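Local structure of Ser-thr phosphatase MSPP (Mycobacterium smegmatis, 2JFR) at residues R180-S185 and T226-I231; A195-A200 and R211-V216; L26-L31 and T52-F57. The protein probably removes phosphate from phosphorylated serine and threonine residues of proteins, as a metal-dependent phosphatase of the PPM (PP2C) family that binds manganese and magnesium. One frame throughout, in Å; residues are numbered along the deposited sequence.

Interaction 1 is the buried core contact, joining strands 180-184 and 226-233 inside one sheet by backbone hydrogen bonds, with its far end near the metal centre. Interaction 2 lies towards the surface, where helices 194-201 and 206-219 pack on each other through apolar side chains and one charged pair at the partly exposed edge; it is nested in the chain segment that interaction 1 closes, and Leu213 meets Leu182 where the two touch. Interaction 3 belongs to the other sheet: the hairpin of 26-31 packs on helix 42-59 through apolar contacts, with no hydrogen bond across. It touches neither of the others, and its centre is about 26 Å from that of interaction 2.

Interaction 1: R180-S185 and T226-I231; sequences RLLISS and TTVVVI
Leu181 and Ile231 face each other as an antiparallel hydrogen-bonded pair, Leu181 N to Ile231 O at 2.8 Å, and Ile183 with Val229 repeats the pattern. The strands are neighbours in one sheet of the PP2C beta sandwich. Leu181, Ile183, Val229 and Ile231 lie on one face, where all but Leu181 meet strand 31-38 of the other sheet; between the two strands the packing here is light, Ile183 CB to Val229 CB 4.3 Å. The face carrying Leu182, Val228 and Val230 is tighter. Leu182 CD1 lies 3.8 Å from Val230 CG2, and Val230 CG1 sits over one face of the Arg180 guanidinium, 3.4 Å from NE. A bend at chi3 (-77°) sets that NE, which forms a salt bridge with Asp232, while NH1 reaches Ser203 O. No side is open to solvent, but Ser185 is held less evenly: its N bonds Thr227 O at 2.9 Å, while the return bond, Thr227 N to Ser185 OG at 3.1 Å, is bent (142°). Asp23 OD2 also bonds this hydroxyl, and the nearest side-chain atom of Ser185 lies about 5 Å from the manganese ion. A hydroxyl thus replaces the second backbone acceptor, which would fix the chain before Asp186, a manganese ligand, against strand 226-233.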
ATOM      1  N   ARG A 180     -14.470  -5.666   0.122  1.00 15.90           N
ATOM      2  CA  ARG A 180     -13.236  -5.870  -0.554  1.00 15.57           C
ATOM      3  C   ARG A 180     -12.246  -4.820  -0.057  1.00 15.37           C
ATOM      4  O   ARG A 180     -12.612  -3.651   0.055  1.00 17.12           O
ATOM      5  CB  ARG A 180     -13.401  -5.796  -2.067  1.00 16.58           C
ATOM      6  CG  ARG A 180     -12.124  -5.787  -2.855  1.00 17.06           C
ATOM      7  CD  ARG A 180     -12.398  -5.849  -4.347  1.00 18.63           C
ATOM      8  NE  ARG A 180     -12.752  -7.224  -4.709  1.00 18.56           N
ATOM      9  CZ  ARG A 180     -13.100  -7.589  -5.922  1.00 18.71           C
ATOM     10  NH1 ARG A 180     -13.169  -6.696  -6.900  1.00 20.06           N
ATOM     11  NH2 ARG A 180     -13.392  -8.848  -6.146  1.00 20.10           N
ATOM     12  N   LEU A 181     -11.016  -5.240   0.227  1.00 14.33           N
ATOM     13  CA  LEU A 181      -9.953  -4.300   0.541  1.00 14.54           C
ATOM     14  C   LEU A 181      -9.012  -4.237  -0.651  1.00 14.25           C
ATOM     15  O   LEU A 181      -8.762  -5.240  -1.310  1.00 15.64           O
ATOM     16  CB  LEU A 181      -9.186  -4.744   1.784  1.00 14.93           C
ATOM     17  CG  LEU A 181     -10.009  -4.893   3.032  1.00 15.43           C
ATOM     18  CD1 LEU A 181      -9.124  -5.337   4.181  1.00 16.93           C
ATOM     19  CD2 LEU A 181     -10.725  -3.591   3.412  1.00 17.69           C
ATOM     20  N   LEU A 182      -8.480  -3.055  -0.892  1.00 14.27           N
ATOM     21  CA  LEU A 182      -7.489  -2.812  -1.932  1.00 14.48           C
ATOM     22  C   LEU A 182      -6.354  -2.068  -1.340  1.00 13.71           C
ATOM     23  O   LEU A 182      -6.559  -0.976  -0.777  1.00 14.55           O
ATOM     24  CB  LEU A 182      -8.122  -2.010  -3.074  1.00 15.10           C
ATOM     25  CG  LEU A 182      -7.113  -1.436  -4.138  1.00 16.53           C
ATOM     26  CD1 LEU A 182      -6.446  -2.524  -4.900  1.00 17.27           C
ATOM     27  CD2 LEU A 182      -7.858  -0.495  -5.104  1.00 18.81           C
ATOM     28  N   ILE A 183      -5.141  -2.578  -1.484  1.00 13.80           N
ATOM     29  CA  ILE A 183      -3.939  -1.833  -1.184  1.00 13.61           C
ATOM     30  C   ILE A 183      -3.320  -1.461  -2.532  1.00 13.65           C
ATOM     31  O   ILE A 183      -3.185  -2.340  -3.391  1.00 14.29           O
ATOM     32  CB  ILE A 183      -2.921  -2.592  -0.348  1.00 14.09           C
ATOM     33  CG1 ILE A 183      -3.547  -3.308   0.847  1.00 15.43           C
ATOM     34  CG2 ILE A 183      -1.828  -1.648   0.093  1.00 14.86           C
ATOM     35  CD1 ILE A 183      -2.580  -4.234   1.552  1.00 16.39           C
ATOM     36  N   SER A 184      -2.927  -0.221  -2.742  1.00 13.67           N
ATOM     37  CA  SER A 184      -2.327   0.165  -3.998  0.58 13.07           C
ATOM     38  C   SER A 184      -1.147   1.076  -3.762  1.00 13.43           C
ATOM     39  O   SER A 184      -1.133   1.868  -2.840  1.00 14.65           O
ATOM     40  CB  SER A 184      -3.358   0.869  -4.831  0.58 14.31           C
ATOM     41  OG  SER A 184      -2.889   1.140  -6.136  0.58 14.39           O
ATOM     42  N   SER A 185      -0.178   1.015  -4.685  1.00 13.48           N
ATOM     43  CA  SER A 185       0.758   2.116  -4.784  1.00 13.60           C
ATOM     44  C   SER A 185       0.032   3.320  -5.385  1.00 14.13           C
ATOM     45  O   SER A 185      -1.040   3.229  -5.983  1.00 14.93           O
ATOM     46  CB  SER A 185       2.008   1.758  -5.545  1.00 13.90           C
ATOM     47  OG  SER A 185       1.694   1.453  -6.897  1.00 14.54           O
ATOM     48  N   THR A 226       2.475   0.717 -10.994  1.00 13.90           N
ATOM     49  CA  THR A 226       1.217   0.493 -10.277  1.00 14.28           C
ATOM     50  C   THR A 226       1.197  -0.908  -9.743  1.00 13.85           C
ATOM     51  O   THR A 226       1.416  -1.860 -10.499  1.00 15.19           O
ATOM     52  CB  THR A 226       0.001   0.741 -11.229  1.00 15.61           C
ATOM     53  OG1 THR A 226       0.024   2.101 -11.649  1.00 17.34           O
ATOM     54  CG2 THR A 226      -1.305   0.486 -10.498  1.00 16.75           C
ATOM     55  N   THR A 227       0.889  -1.049  -8.479  1.00 13.74           N
ATOM     56  CA  THR A 227       0.813  -2.347  -7.804  1.00 14.16           C
ATOM     57  C   THR A 227      -0.422  -2.360  -6.957  1.00 14.19           C
ATOM     58  O   THR A 227      -0.689  -1.403  -6.237  1.00 15.73           O
ATOM     59  CB  THR A 227       2.078  -2.555  -6.979  1.00 14.86           C
ATOM     60  OG1 THR A 227       3.191  -2.479  -7.860  1.00 15.64           O
ATOM     61  CG2 THR A 227       2.107  -3.904  -6.266  1.00 17.57           C
ATOM     62  N   VAL A 228      -1.162  -3.452  -7.019  1.00 14.14           N
ATOM     63  CA  VAL A 228      -2.433  -3.599  -6.337  1.00 14.45           C
ATOM     64  C   VAL A 228      -2.520  -4.973  -5.681  1.00 14.47           C
ATOM     65  O   VAL A 228      -2.087  -5.991  -6.231  1.00 15.05           O
ATOM     66  CB  VAL A 228      -3.602  -3.351  -7.295  1.00 14.90           C
ATOM     67  CG1 VAL A 228      -3.662  -1.912  -7.729  1.00 15.52           C
ATOM     68  CG2 VAL A 228      -3.575  -4.283  -8.507  1.00 16.70           C
ATOM     69  N   VAL A 229      -3.141  -4.978  -4.501  1.00 14.28           N
ATOM     70  CA  VAL A 229      -3.455  -6.194  -3.764  1.00 14.27           C
ATOM     71  C   VAL A 229      -4.927  -6.081  -3.385  1.00 14.65           C
ATOM     72  O   VAL A 229      -5.343  -5.111  -2.743  1.00 15.21           O
ATOM     73  CB  VAL A 229      -2.600  -6.327  -2.519  1.00 15.03           C
ATOM     74  CG1 VAL A 229      -2.997  -7.577  -1.725  1.00 16.34           C
ATOM     75  CG2 VAL A 229      -1.124  -6.358  -2.875  1.00 15.76           C
ATOM     76  N   VAL A 230      -5.724  -7.086  -3.799  1.00 14.78           N
ATOM     77  CA  VAL A 230      -7.153  -7.137  -3.529  1.00 15.46           C
ATOM     78  C   VAL A 230      -7.419  -8.273  -2.601  1.00 15.39           C
ATOM     79  O   VAL A 230      -6.931  -9.398  -2.826  1.00 17.10           O
ATOM     80  CB  VAL A 230      -7.930  -7.258  -4.864  1.00 16.99           C
ATOM     81  CG1 VAL A 230      -9.372  -7.669  -4.655  1.00 20.09           C
ATOM     82  CG2 VAL A 230      -7.898  -5.965  -5.604  1.00 17.83           C
ATOM     83  N   ILE A 231      -8.238  -8.040  -1.581  1.00 15.18           N
ATOM     84  CA  ILE A 231      -8.604  -9.054  -0.580  1.00 15.19           C
ATOM     85  C   ILE A 231     -10.122  -9.049  -0.464  1.00 14.89           C
ATOM     86  O   ILE A 231     -10.719  -8.010  -0.150  1.00 15.85           O
ATOM     87  CB  ILE A 231      -7.982  -8.729   0.789  1.00 16.36           C
ATOM     88  CG1 ILE A 231      -6.468  -8.446   0.725  1.00 18.83           C
ATOM     89  CG2 ILE A 231      -8.270  -9.853   1.749  1.00 19.77           C
ATOM     90  CD1 ILE A 231      -6.020  -7.433   1.687  1.00 29.19           C
TER

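Interaction 2: A195-A200 and R211-V216; sequences ALIVDA and RRLVEV
Ala200 and Arg212 meet where the two helices run closest in backbone, the methyl carbon Ala200 CB resting 3.7 Å from Arg212 CB. The arginine CG is anti to the carbonyl carbon (chi1 -65°), and a bend at chi3 (60°) sets NE, from which the guanidinium lies with one face over Ala200 CA, displaced from the centre of the group. Asp199 comes to the edge of the same group, near its plane, with the carboxylate turned 78° against the guanidinium. OD2 and NH2 form a salt bridge modelled at 2.4 Å, so short that the exact length is doubtful. A water bonded to Asp199 OD1 makes a weak bond to Arg212 NH1, which is also held by Ser203 OG. The segments 195-200 and 211-216 run nearly antiparallel, their axes 8.7 Å apart, as consecutive helices of the PP2C fold; helix 206-219 packs on the sheet that contains strand 226-233. Inward from the charged pair, contact passes to aliphatic groups. Leu213 CD2 lies 3.8 Å from Ala200 CB and also touches the backbone at Ile197 O, and its side chain crosses that of Ile197 at about a right angle. Val216 divides its two methyls. CG1, anti to the backbone N, meets Ile197 CG1 at 4.0 Å, again with the side chains nearly perpendicular. CG2 faces Ala200 CB (4.0 Å); in the conformer modelled here, one of two, Leu196 CG also lies 3.9 Å from Val216 CG2. On the buried side Leu188 covers both Ile197 and Leu213, and Met123 of strand 122-125 touches Ile197.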
ATOM      1  N   ALA A 195     -13.966   6.844 -12.067  1.00 19.50           N
ATOM      2  CA  ALA A 195     -15.013   5.913 -12.307  1.00 20.88           C
ATOM      3  C   ALA A 195     -14.491   4.635 -12.919  1.00 19.63           C
ATOM      4  O   ALA A 195     -14.930   3.533 -12.597  1.00 20.59           O
ATOM      5  CB  ALA A 195     -16.086   6.524 -13.241  1.00 28.13           C
ATOM      6  N   LEU A 196     -13.512   4.799 -13.805  1.00 20.06           N
ATOM      7  CA  LEU A 196     -12.991   3.555 -14.401  0.63 19.77           C
ATOM      8  C   LEU A 196     -12.111   2.779 -13.446  1.00 18.62           C
ATOM      9  O   LEU A 196     -12.118   1.544 -13.453  1.00 20.07           O
ATOM     10  CB  LEU A 196     -12.346   4.048 -15.689  0.63 17.58           C
ATOM     11  CG  LEU A 196     -11.881   2.863 -16.520  0.63 17.54           C
ATOM     12  CD1 LEU A 196     -13.052   2.065 -17.045  0.63 18.74           C
ATOM     13  CD2 LEU A 196     -11.043   3.421 -17.659  0.63 18.45           C
ATOM     14  N   ILE A 197     -11.398   3.466 -12.540  1.00 16.75           N
ATOM     15  CA  ILE A 197     -10.706   2.771 -11.451  1.00 16.63           C
ATOM     16  C   ILE A 197     -11.698   1.978 -10.627  1.00 16.54           C
ATOM     17  O   ILE A 197     -11.462   0.814 -10.311  1.00 17.15           O
ATOM     18  CB  ILE A 197      -9.890   3.736 -10.578  1.00 16.40           C
ATOM     19  CG1 ILE A 197      -8.755   4.382 -11.393  1.00 17.30           C
ATOM     20  CG2 ILE A 197      -9.364   3.017  -9.352  1.00 17.29           C
ATOM     21  CD1 ILE A 197      -8.080   5.525 -10.674  1.00 18.01           C
ATOM     22  N   VAL A 198     -12.813   2.598 -10.247  1.00 16.69           N
ATOM     23  CA  VAL A 198     -13.805   1.913  -9.442  1.00 17.63           C
ATOM     24  C   VAL A 198     -14.414   0.766 -10.191  1.00 17.91           C
ATOM     25  O   VAL A 198     -14.645  -0.307  -9.613  1.00 19.25           O
ATOM     26  CB  VAL A 198     -14.854   2.911  -8.933  1.00 20.08           C
ATOM     27  CG1 VAL A 198     -15.967   2.128  -8.204  1.00 25.13           C
ATOM     28  CG2 VAL A 198     -14.201   3.949  -8.024  1.00 22.06           C
ATOM     29  N   ASP A 199     -14.682   0.953 -11.491  1.00 18.54           N
ATOM     30  CA  ASP A 199     -15.209  -0.164 -12.327  1.00 19.47           C
ATOM     31  C   ASP A 199     -14.236  -1.389 -12.280  1.00 18.82           C
ATOM     32  O   ASP A 199     -14.625  -2.522 -12.076  1.00 20.66           O
ATOM     33  CB  ASP A 199     -15.425   0.330 -13.748  1.00 21.97           C
ATOM     34  CG  ASP A 199     -15.730  -0.711 -14.761  1.00 29.60           C
ATOM     35  OD1 ASP A 199     -16.851  -1.218 -14.572  1.00 34.97           O
ATOM     36  OD2 ASP A 199     -14.971  -0.976 -15.746  1.00 35.46           O
ATOM     37  N   ALA A 200     -12.941  -1.090 -12.448  1.00 18.20           N
ATOM     38  CA  ALA A 200     -11.967  -2.180 -12.363  1.00 18.20           C
ATOM     39  C   ALA A 200     -11.951  -2.795 -10.978  1.00 18.12           C
ATOM     40  O   ALA A 200     -11.898  -4.023 -10.804  1.00 19.22           O
ATOM     41  CB  ALA A 200     -10.592  -1.627 -12.753  1.00 18.90           C
ATOM     42  N   ARG A 211      -5.876  -7.272 -12.609  1.00 17.52           N
ATOM     43  CA  ARG A 211      -5.400  -7.049 -13.985  0.52 18.14           C
ATOM     44  C   ARG A 211      -6.047  -5.814 -14.571  1.00 18.16           C
ATOM     45  O   ARG A 211      -5.372  -5.014 -15.229  1.00 18.59           O
ATOM     46  CB  ARG A 211      -5.700  -8.285 -14.797  0.52 20.33           C
ATOM     47  CG  ARG A 211      -4.745  -9.420 -14.496  0.52 24.02           C
ATOM     48  CD  ARG A 211      -5.150 -10.672 -15.253  0.52 38.54           C
ATOM     49  NE  ARG A 211      -4.537 -11.848 -14.696  0.52 49.39           N
ATOM     50  CZ  ARG A 211      -5.119 -13.028 -14.534  0.52 52.83           C
ATOM     51  NH1 ARG A 211      -6.381 -13.297 -14.855  0.52 61.98           N
ATOM     52  NH2 ARG A 211      -4.338 -13.951 -14.011  0.52 65.32           N
ATOM     53  N   ARG A 212      -7.355  -5.623 -14.360  1.00 17.86           N
ATOM     54  CA  ARG A 212      -8.016  -4.452 -14.893  1.00 18.32           C
ATOM     55  C   ARG A 212      -7.495  -3.175 -14.249  1.00 16.76           C
ATOM     56  O   ARG A 212      -7.389  -2.153 -14.934  1.00 17.46           O
ATOM     57  CB  ARG A 212      -9.513  -4.571 -14.749  1.00 19.69           C
ATOM     58  CG  ARG A 212     -10.081  -5.726 -15.597  1.00 23.41           C
ATOM     59  CD  ARG A 212     -11.567  -5.687 -15.647  1.00 31.04           C
ATOM     60  NE  ARG A 212     -12.132  -4.480 -16.210  1.00 36.65           N
ATOM     61  CZ  ARG A 212     -13.286  -3.964 -15.738  1.00 35.44           C
ATOM     62  NH1 ARG A 212     -14.048  -4.408 -14.739  1.00 41.81           N
ATOM     63  NH2 ARG A 212     -13.628  -2.910 -16.358  1.00 44.99           N
ATOM     64  N   LEU A 213      -7.168  -3.209 -12.966  1.00 16.75           N
ATOM     65  CA  LEU A 213      -6.644  -2.033 -12.304  1.00 16.50           C
ATOM     66  C   LEU A 213      -5.343  -1.553 -12.917  1.00 15.68           C
ATOM     67  O   LEU A 213      -5.145  -0.401 -13.221  1.00 16.70           O
ATOM     68  CB  LEU A 213      -6.480  -2.243 -10.816  1.00 16.29           C
ATOM     69  CG  LEU A 213      -7.788  -2.259 -10.017  1.00 16.50           C
ATOM     70  CD1 LEU A 213      -7.615  -2.939  -8.695  1.00 17.16           C
ATOM     71  CD2 LEU A 213      -8.312  -0.824  -9.861  1.00 16.94           C
ATOM     72  N   VAL A 214      -4.409  -2.503 -13.128  1.00 16.39           N
ATOM     73  CA  VAL A 214      -3.154  -2.040 -13.696  0.67 17.20           C
ATOM     74  C   VAL A 214      -3.366  -1.693 -15.166  1.00 16.74           C
ATOM     75  O   VAL A 214      -2.699  -0.752 -15.643  1.00 17.23           O
ATOM     76  CB  VAL A 214      -2.008  -3.050 -13.480  0.67 16.67           C
ATOM     77  CG1 VAL A 214      -1.760  -3.267 -11.989  0.67 18.14           C
ATOM     78  CG2 VAL A 214      -2.277  -4.361 -14.169  0.67 18.14           C
ATOM     79  N   GLU A 215      -4.271  -2.311 -15.893  1.00 17.05           N
ATOM     80  CA  GLU A 215      -4.571  -1.874 -17.262  1.00 17.79           C
ATOM     81  C   GLU A 215      -5.136  -0.472 -17.294  1.00 17.01           C
ATOM     82  O   GLU A 215      -4.755   0.305 -18.165  1.00 17.12           O
ATOM     83  CB  GLU A 215      -5.521  -2.859 -17.911  1.00 20.14           C
ATOM     84  CG  GLU A 215      -4.908  -4.250 -18.144  1.00 28.28           C
ATOM     85  CD  GLU A 215      -5.887  -5.304 -18.681  1.00 46.83           C
ATOM     86  OE1 GLU A 215      -7.105  -4.949 -18.842  1.00 64.15           O
ATOM     87  OE2 GLU A 215      -5.529  -6.487 -18.995  1.00 72.51           O
ATOM     88  N   VAL A 216      -6.042  -0.140 -16.378  1.00 16.58           N
ATOM     89  CA  VAL A 216      -6.586   1.201 -16.333  1.00 16.19           C
ATOM     90  C   VAL A 216      -5.437   2.220 -16.145  1.00 15.79           C
ATOM     91  O   VAL A 216      -5.385   3.252 -16.823  1.00 16.27           O
ATOM     92  CB  VAL A 216      -7.635   1.308 -15.236  1.00 17.20           C
ATOM     93  CG1 VAL A 216      -7.968   2.756 -14.942  1.00 18.85           C
ATOM     94  CG2 VAL A 216      -8.881   0.527 -15.672  1.00 19.20           C
TER
HETATM   95  O   HOH W   1     -17.032  -3.774 -15.829  1.00 45.04           O

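Interaction 3: L26-L31 and T52-F57; sequences LADGIL and TLSAGF
Asp28 N donates to Leu31 O at 2.8 Å, and Leu31 N returns a bond to Asp28 O at 3.0 Å, closing a hairpin that points Leu26 and Leu31 at helix 42-59. The link is a type II' beta turn, with Gly29 as its second residue at a positive phi of 69°. It joins strands 23-28 and 31-38 at the edge of one sheet of the PP2C sandwich, and the helix lies against that sheet's outer side. The axis of segment 52-57 runs 10.4 Å from that of strand 26-28 and is turned 24° to it.

No hydrogen bond joins the two segments; the work is done by aliphatic carbons and one ring. Earlier on the strand, Leu26 CD2 meets both Leu53 CD2 and Ser54 CB, at 4.1 Å each, and Leu53 also touches Leu66 and Val70 of helix 63-81. At the turn, in the conformer modelled for Ile30, one of two, its side chain crosses the phenylalanine at about a right angle, with CG1 at the ring edge, near the ring plane. Phe98 packs against Phe57 and Ile30 together. Leu31 has the largest share. Its CG is anti to the backbone N (chi1 -178°), and the side chain runs past Phe57 in the opposite direction. Its methyl CD2 lies 4.2 Å from Leu53 CG and 3.8 Å from Phe57 CB.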
ATOM      1  N   LEU A  26       3.129  -8.205  -1.309  1.00 15.22           N
ATOM      2  CA  LEU A  26       3.147  -9.400  -0.493  1.00 15.99           C
ATOM      3  C   LEU A  26       1.698  -9.822  -0.267  1.00 16.06           C
ATOM      4  O   LEU A  26       0.861  -9.002   0.075  1.00 16.06           O
ATOM      5  CB  LEU A  26       3.807  -9.044   0.842  1.00 18.20           C
ATOM      6  CG  LEU A  26       3.858 -10.083   1.949  1.00 20.34           C
ATOM      7  CD1 LEU A  26       4.694 -11.270   1.485  1.00 28.75           C
ATOM      8  CD2 LEU A  26       4.479  -9.472   3.203  1.00 23.49           C
ATOM      9  N   ALA A  27       1.446 -11.138  -0.375  1.00 18.35           N
ATOM     10  CA  ALA A  27       0.097 -11.679  -0.066  1.00 20.63           C
ATOM     11  C   ALA A  27       0.422 -13.048   0.526  1.00 24.91           C
ATOM     12  O   ALA A  27       0.860 -13.967  -0.179  1.00 30.87           O
ATOM     13  CB  ALA A  27      -0.821 -11.713  -1.266  1.00 24.08           C
ATOM     14  N   ASP A  28       0.238 -13.233   1.812  1.00 27.94           N
ATOM     15  CA  ASP A  28       0.639 -14.467   2.453  0.82 32.23           C
ATOM     16  C   ASP A  28      -0.077 -14.686   3.747  1.00 32.02           C
ATOM     17  O   ASP A  28       0.109 -13.984   4.764  1.00 29.13           O
ATOM     18  CB  ASP A  28       2.108 -14.430   2.771  0.82 36.62           C
ATOM     19  CG  ASP A  28       2.581 -15.706   3.452  0.82 40.26           C
ATOM     20  OD1 ASP A  28       1.822 -16.694   3.427  0.82 47.85           O
ATOM     21  OD2 ASP A  28       3.683 -15.723   4.044  0.82 52.55           O
ATOM     22  N   GLY A  29      -0.968 -15.658   3.717  1.00 38.64           N
ATOM     23  CA  GLY A  29      -1.801 -15.954   4.875  1.00 36.28           C
ATOM     24  C   GLY A  29      -2.797 -14.832   5.105  1.00 30.28           C
ATOM     25  O   GLY A  29      -3.671 -14.483   4.324  1.00 38.04           O
ATOM     26  N   ILE A  30      -2.694 -14.184   6.255  1.00 22.64           N
ATOM     27  CA  ILE A  30      -3.547 -13.021   6.591  0.77 18.17           C
ATOM     28  C   ILE A  30      -2.788 -11.707   6.391  1.00 16.05           C
ATOM     29  O   ILE A  30      -3.379 -10.669   6.694  1.00 15.72           O
ATOM     30  CB  ILE A  30      -4.086 -13.127   8.033  0.77 17.57           C
ATOM     31  CG1 ILE A  30      -2.997 -13.008   9.100  0.77 18.07           C
ATOM     32  CG2 ILE A  30      -4.875 -14.409   8.141  0.77 21.03           C
ATOM     33  CD1 ILE A  30      -3.605 -12.748  10.469  0.77 17.76           C
ATOM     34  N   LEU A  31      -1.549 -11.757   5.918  1.00 16.46           N
ATOM     35  CA  LEU A  31      -0.734 -10.547   5.749  1.00 15.32           C
ATOM     36  C   LEU A  31      -0.650 -10.147   4.279  1.00 14.75           C
ATOM     37  O   LEU A  31      -0.300 -10.955   3.405  1.00 16.31           O
ATOM     38  CB  LEU A  31       0.690 -10.801   6.270  1.00 17.00           C
ATOM     39  CG  LEU A  31       1.622  -9.610   6.191  1.00 17.10           C
ATOM     40  CD1 LEU A  31       1.171  -8.480   7.104  1.00 19.65           C
ATOM     41  CD2 LEU A  31       3.058 -10.023   6.527  1.00 21.87           C
ATOM     42  N   THR A  52      11.720  -8.558   5.056  1.00 15.64           N
ATOM     43  CA  THR A  52      11.874  -8.430   6.501  1.00 16.01           C
ATOM     44  C   THR A  52      10.511  -8.443   7.209  1.00 15.77           C
ATOM     45  O   THR A  52      10.365  -9.075   8.255  1.00 16.59           O
ATOM     46  CB  THR A  52      12.657  -7.168   6.841  1.00 16.91           C
ATOM     47  OG1 THR A  52      13.939  -7.167   6.196  1.00 20.80           O
ATOM     48  CG2 THR A  52      12.854  -6.976   8.342  1.00 18.98           C
ATOM     49  N   LEU A  53       9.544  -7.769   6.648  1.00 15.58           N
ATOM     50  CA  LEU A  53       8.204  -7.741   7.195  1.00 15.48           C
ATOM     51  C   LEU A  53       7.645  -9.145   7.287  1.00 15.52           C
ATOM     52  O   LEU A  53       7.101  -9.562   8.323  1.00 16.64           O
ATOM     53  CB  LEU A  53       7.281  -6.908   6.312  1.00 15.89           C
ATOM     54  CG  LEU A  53       5.850  -6.833   6.767  1.00 17.54           C
ATOM     55  CD1 LEU A  53       5.701  -6.007   8.049  1.00 26.66           C
ATOM     56  CD2 LEU A  53       5.015  -6.223   5.701  1.00 18.34           C
ATOM     57  N   SER A  54       7.746  -9.902   6.201  1.00 15.79           N
ATOM     58  CA  SER A  54       7.222 -11.252   6.135  0.77 16.24           C
ATOM     59  C   SER A  54       7.841 -12.132   7.222  1.00 16.89           C
ATOM     60  O   SER A  54       7.173 -12.855   7.935  1.00 17.69           O
ATOM     61  CB  SER A  54       7.471 -11.826   4.765  0.77 18.79           C
ATOM     62  OG  SER A  54       6.916 -13.126   4.690  0.77 23.14           O
ATOM     63  N   ALA A  55       9.192 -12.061   7.327  1.00 16.77           N
ATOM     64  CA  ALA A  55       9.855 -12.897   8.335  1.00 17.98           C
ATOM     65  C   ALA A  55       9.487 -12.499   9.716  1.00 17.05           C
ATOM     66  O   ALA A  55       9.283 -13.366  10.578  1.00 18.20           O
ATOM     67  CB  ALA A  55      11.344 -12.755   8.071  1.00 19.96           C
ATOM     68  N   GLY A  56       9.397 -11.212   9.998  1.00 16.69           N
ATOM     69  CA  GLY A  56       9.094 -10.768  11.327  1.00 17.50           C
ATOM     70  C   GLY A  56       7.662 -11.119  11.715  1.00 16.50           C
ATOM     71  O   GLY A  56       7.419 -11.509  12.872  1.00 18.10           O
ATOM     72  N   PHE A  57       6.734 -10.981  10.800  1.00 15.94           N
ATOM     73  CA  PHE A  57       5.343 -11.322  11.121  1.00 16.42           C
ATOM     74  C   PHE A  57       5.202 -12.825  11.349  1.00 16.46           C
ATOM     75  O   PHE A  57       4.523 -13.242  12.261  1.00 17.99           O
ATOM     76  CB  PHE A  57       4.431 -10.838  10.004  1.00 17.82           C
ATOM     77  CG  PHE A  57       2.971 -11.024  10.355  1.00 17.04           C
ATOM     78  CD1 PHE A  57       2.394 -10.180  11.291  1.00 18.99           C
ATOM     79  CD2 PHE A  57       2.212 -12.008   9.756  1.00 18.39           C
ATOM     80  CE1 PHE A  57       1.026 -10.350  11.601  1.00 20.93           C
ATOM     81  CE2 PHE A  57       0.850 -12.177  10.057  1.00 19.52           C
ATOM     82  CZ  PHE A  57       0.269 -11.327  10.987  1.00 18.91           C
TER